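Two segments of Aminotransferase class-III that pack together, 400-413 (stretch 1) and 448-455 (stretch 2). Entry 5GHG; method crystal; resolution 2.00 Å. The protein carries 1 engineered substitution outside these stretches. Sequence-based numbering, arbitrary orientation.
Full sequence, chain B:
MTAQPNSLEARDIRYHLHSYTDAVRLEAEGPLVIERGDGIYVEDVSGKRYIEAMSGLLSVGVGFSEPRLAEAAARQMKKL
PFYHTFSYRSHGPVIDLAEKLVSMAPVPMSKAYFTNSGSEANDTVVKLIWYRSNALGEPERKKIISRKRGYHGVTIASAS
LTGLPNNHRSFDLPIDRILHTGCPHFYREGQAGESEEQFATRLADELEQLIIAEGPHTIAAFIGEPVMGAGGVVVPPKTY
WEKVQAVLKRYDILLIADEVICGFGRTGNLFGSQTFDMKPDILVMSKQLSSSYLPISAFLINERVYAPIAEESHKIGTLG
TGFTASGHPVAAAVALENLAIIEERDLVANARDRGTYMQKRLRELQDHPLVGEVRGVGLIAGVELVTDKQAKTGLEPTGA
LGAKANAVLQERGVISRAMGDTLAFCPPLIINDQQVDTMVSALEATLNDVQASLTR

Stretch 1 400-413: ALGAKANAVLQERG
Stretch 2, residues 448-455: NDVQASLT

Two helices of one chain pack obliquely. The first runs from Ala-400 to Glu-411, with Arg-412 the first residue to leave helical phi/psi (-86/14) and Gly-413 following at positive phi (84/25). The second is already under way at Asn-448. Their N-to-C directions differ by 126°, the axes approach to 10.0 Å, and the register is set by Ala-405 CA and Val-450 CA, 6.4 Å apart; 360 Å² is buried in all.

Backbone donors and acceptors are paired mainly within each helix. In stretch 1 the i+4 to i bonds run unbroken from Lys-404 N to Ala-400 O (2.9 Å) through Arg-412 N to Val-408 O (3.0 Å), after which Gly-413 N reaches back only three residues, to Gln-410 O (3.0 Å). In stretch 2 they run from Ala-452 N to Asn-448 O (2.9 Å) through Thr-455 N to Gln-451 O (3.1 Å). No backbone-to-backbone hydrogen bond joins the two stretches; the polar links between them are made by side chains.

At the centre of the contact Val-450 (chi1 t) points toward stretch 1 as a knob in a hole formed by Leu-401, Lys-404, Ala-405 and Val-408. Val-450 CG1 lies 4.0 Å from Leu-401 CD1, and Val-450 CG2 lies 3.9 Å from Ala-405 CA, 4.1 Å from Ala-405 CB and 4.3 Å from Val-408 CG2 (Val-408 chi1 t). Leu-401 (t, p) starts sideways, but its end comes nearer, bringing Leu-401 CD1 to 4.2 Å from Leu-454 CD1 (Leu-454 m, t).

Polar pairs border this apolar centre. Lys-404 points toward stretch 2, extended through chi3 (t, t, t) before chi4 turns to p; Lys-404 CE lies 4.1 Å from Leu-454 CD2, so the aliphatic chain adds to the packing, while Lys-404 NZ donates a weak hydrogen bond to Ser-453 OG at 3.3 Å (Ser-453 chi1 t).

The stronger link is the salt bridge of Arg-412 (m, t, t, chi4 -84°) with Asp-449 (m, chi2 -8°), both pointing toward the opposing stretch. Arg-412 NH2 donates to Asp-449 OD2 at 2.8 Å and 162°, and Arg-412 NE donates to Asp-449 OD2 at 3.2 Å and a more bent 137°. OD2 thus sits at the guanidinium edge, near its plane, accepting from two nitrogens of one side chain. A water adds a third donor, its O 2.4 Å from Asp-449 OD2, and itself accepts a weak hydrogen bond from Arg-412 NE at 3.3 Å, so NE is shared between carboxylate and water. Asn-448 makes no contact with stretch 1; its OD1 is hydrogen-bonded elsewhere in the structure.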

# COMPACT_ATOMS: atom_id res chain seq x y z
N ALA B 400 -9.02 -29.50 0.25
CA ALA B 400 -8.07 -30.53 0.65
C ALA B 400 -7.41 -31.17 -0.58
O ALA B 400 -6.21 -31.45 -0.58
CB ALA B 400 -8.76 -31.59 1.50
N LEU B 401 -8.19 -31.42 -1.64
CA LEU B 401 -7.64 -32.05 -2.82
C LEU B 401 -6.63 -31.11 -3.51
O LEU B 401 -5.54 -31.54 -3.89
CB LEU B 401 -8.76 -32.47 -3.77
CG LEU B 401 -8.46 -33.22 -5.06
CD1 LEU B 401 -7.70 -34.51 -4.77
CD2 LEU B 401 -9.78 -33.52 -5.79
N GLY B 402 -6.98 -29.83 -3.62
CA GLY B 402 -6.03 -28.86 -4.16
C GLY B 402 -4.75 -28.75 -3.36
O GLY B 402 -3.66 -28.71 -3.93
N ALA B 403 -4.86 -28.71 -2.04
CA ALA B 403 -3.67 -28.66 -1.20
C ALA B 403 -2.81 -29.91 -1.36
O ALA B 403 -1.58 -29.83 -1.44
CB ALA B 403 -4.05 -28.46 0.28
N LYS B 404 -3.45 -31.08 -1.41
CA LYS B 404 -2.73 -32.33 -1.60
C LYS B 404 -1.94 -32.33 -2.90
O LYS B 404 -0.74 -32.64 -2.92
CB LYS B 404 -3.71 -33.50 -1.55
CG LYS B 404 -3.09 -34.89 -1.55
CD LYS B 404 -4.19 -35.94 -1.34
CE LYS B 404 -3.67 -37.38 -1.42
NZ LYS B 404 -2.84 -37.70 -0.25
N ALA B 405 -2.59 -31.95 -4.00
CA ALA B 405 -1.94 -32.02 -5.31
C ALA B 405 -0.85 -30.94 -5.44
O ALA B 405 0.21 -31.19 -6.02
CB ALA B 405 -2.97 -31.89 -6.42
N ASN B 406 -1.09 -29.75 -4.88
CA ASN B 406 -0.12 -28.67 -4.94
C ASN B 406 1.18 -29.06 -4.22
O ASN B 406 2.27 -28.74 -4.68
CB ASN B 406 -0.71 -27.41 -4.32
CG ASN B 406 0.04 -26.14 -4.71
OD1 ASN B 406 0.48 -25.99 -5.84
ND2 ASN B 406 0.16 -25.22 -3.78
N ALA B 407 1.06 -29.75 -3.08
CA ALA B 407 2.24 -30.21 -2.36
C ALA B 407 3.04 -31.22 -3.19
O ALA B 407 4.28 -31.18 -3.21
CB ALA B 407 1.84 -30.80 -1.02
N VAL B 408 2.35 -32.14 -3.87
CA VAL B 408 3.05 -33.10 -4.71
C VAL B 408 3.70 -32.41 -5.90
O VAL B 408 4.84 -32.71 -6.27
CB VAL B 408 2.08 -34.21 -5.18
CG1 VAL B 408 2.76 -35.07 -6.25
CG2 VAL B 408 1.66 -35.06 -4.01
N LEU B 409 3.00 -31.45 -6.51
CA LEU B 409 3.57 -30.72 -7.62
C LEU B 409 4.85 -29.98 -7.19
O LEU B 409 5.83 -29.94 -7.94
CB LEU B 409 2.54 -29.75 -8.19
CG LEU B 409 2.81 -29.01 -9.48
CD1 LEU B 409 3.17 -29.95 -10.61
CD2 LEU B 409 1.57 -28.19 -9.86
N GLN B 410 4.85 -29.41 -5.98
CA GLN B 410 6.06 -28.76 -5.47
C GLN B 410 7.20 -29.77 -5.26
O GLN B 410 8.37 -29.45 -5.52
CB GLN B 410 5.75 -28.02 -4.17
CG GLN B 410 6.96 -27.28 -3.57
CD GLN B 410 6.56 -26.50 -2.32
OE1 GLN B 410 5.54 -25.81 -2.33
NE2 GLN B 410 7.31 -26.65 -1.24
N GLU B 411 6.87 -30.98 -4.80
CA GLU B 411 7.88 -32.04 -4.74
C GLU B 411 8.47 -32.33 -6.11
O GLU B 411 9.64 -32.70 -6.22
CB GLU B 411 7.27 -33.33 -4.18
CG GLU B 411 6.85 -33.30 -2.74
CD GLU B 411 6.25 -34.65 -2.31
OE1 GLU B 411 5.00 -34.73 -2.12
OE2 GLU B 411 7.02 -35.65 -2.25
N ARG B 412 7.67 -32.22 -7.16
CA ARG B 412 8.13 -32.44 -8.52
C ARG B 412 8.73 -31.17 -9.15
O ARG B 412 8.93 -31.13 -10.36
CB ARG B 412 6.98 -32.96 -9.38
CG ARG B 412 6.63 -34.41 -9.06
CD ARG B 412 5.40 -34.90 -9.80
NE ARG B 412 5.20 -36.34 -9.64
CZ ARG B 412 5.80 -37.26 -10.39
NH1 ARG B 412 6.64 -36.88 -11.36
NH2 ARG B 412 5.56 -38.54 -10.17
N GLY B 413 9.02 -30.16 -8.34
CA GLY B 413 9.78 -29.02 -8.82
C GLY B 413 8.98 -27.95 -9.53
O GLY B 413 9.53 -27.24 -10.37
N ASN B 448 -1.66 -38.36 -11.49
CA ASN B 448 -1.59 -39.82 -11.39
C ASN B 448 -1.16 -40.27 -9.99
O ASN B 448 -1.73 -41.20 -9.43
CB ASN B 448 -0.65 -40.37 -12.46
CG ASN B 448 -1.24 -40.24 -13.84
OD1 ASN B 448 -2.45 -40.11 -13.99
ND2 ASN B 448 -0.40 -40.26 -14.85
N ASP B 449 -0.15 -39.60 -9.41
CA ASP B 449 0.28 -39.92 -8.05
C ASP B 449 -0.86 -39.74 -7.06
O ASP B 449 -1.08 -40.60 -6.19
CB ASP B 449 1.45 -39.05 -7.63
CG ASP B 449 2.78 -39.51 -8.23
OD1 ASP B 449 2.80 -40.59 -8.85
OD2 ASP B 449 3.80 -38.76 -8.05
N VAL B 450 -1.56 -38.61 -7.13
CA VAL B 450 -2.63 -38.34 -6.19
C VAL B 450 -3.75 -39.36 -6.36
O VAL B 450 -4.31 -39.87 -5.37
CB VAL B 450 -3.15 -36.90 -6.37
CG1 VAL B 450 -4.37 -36.69 -5.50
CG2 VAL B 450 -2.06 -35.88 -6.00
N GLN B 451 -4.11 -39.67 -7.60
CA GLN B 451 -5.14 -40.67 -7.85
C GLN B 451 -4.76 -42.02 -7.25
O GLN B 451 -5.57 -42.67 -6.59
CB GLN B 451 -5.40 -40.78 -9.35
CG GLN B 451 -6.32 -41.92 -9.76
CD GLN B 451 -7.76 -41.72 -9.31
OE1 GLN B 451 -8.10 -40.69 -8.71
NE2 GLN B 451 -8.61 -42.69 -9.60
N ALA B 452 -3.51 -42.44 -7.46
CA ALA B 452 -3.05 -43.70 -6.88
C ALA B 452 -3.15 -43.67 -5.36
O ALA B 452 -3.58 -44.64 -4.73
CB ALA B 452 -1.62 -43.99 -7.32
N SER B 453 -2.75 -42.55 -4.75
CA SER B 453 -2.79 -42.43 -3.31
C SER B 453 -4.22 -42.50 -2.78
O SER B 453 -4.47 -43.11 -1.73
CB SER B 453 -2.10 -41.13 -2.88
OG SER B 453 -2.50 -40.73 -1.59
N LEU B 454 -5.16 -41.88 -3.49
CA LEU B 454 -6.55 -41.92 -3.06
C LEU B 454 -7.12 -43.34 -3.09
O LEU B 454 -7.86 -43.73 -2.19
CB LEU B 454 -7.40 -40.99 -3.93
CG LEU B 454 -7.08 -39.50 -3.78
CD1 LEU B 454 -7.95 -38.67 -4.71
CD2 LEU B 454 -7.28 -39.06 -2.35
N THR B 455 -6.75 -44.12 -4.10
CA THR B 455 -7.30 -45.47 -4.22
C THR B 455 -6.60 -46.50 -3.33
O THR B 455 -7.07 -47.63 -3.26
CB THR B 455 -7.26 -45.94 -5.68
OG1 THR B 455 -5.93 -46.24 -6.06
CG2 THR B 455 -7.79 -44.87 -6.61
O HOH W 1 5.20 -37.41 -6.57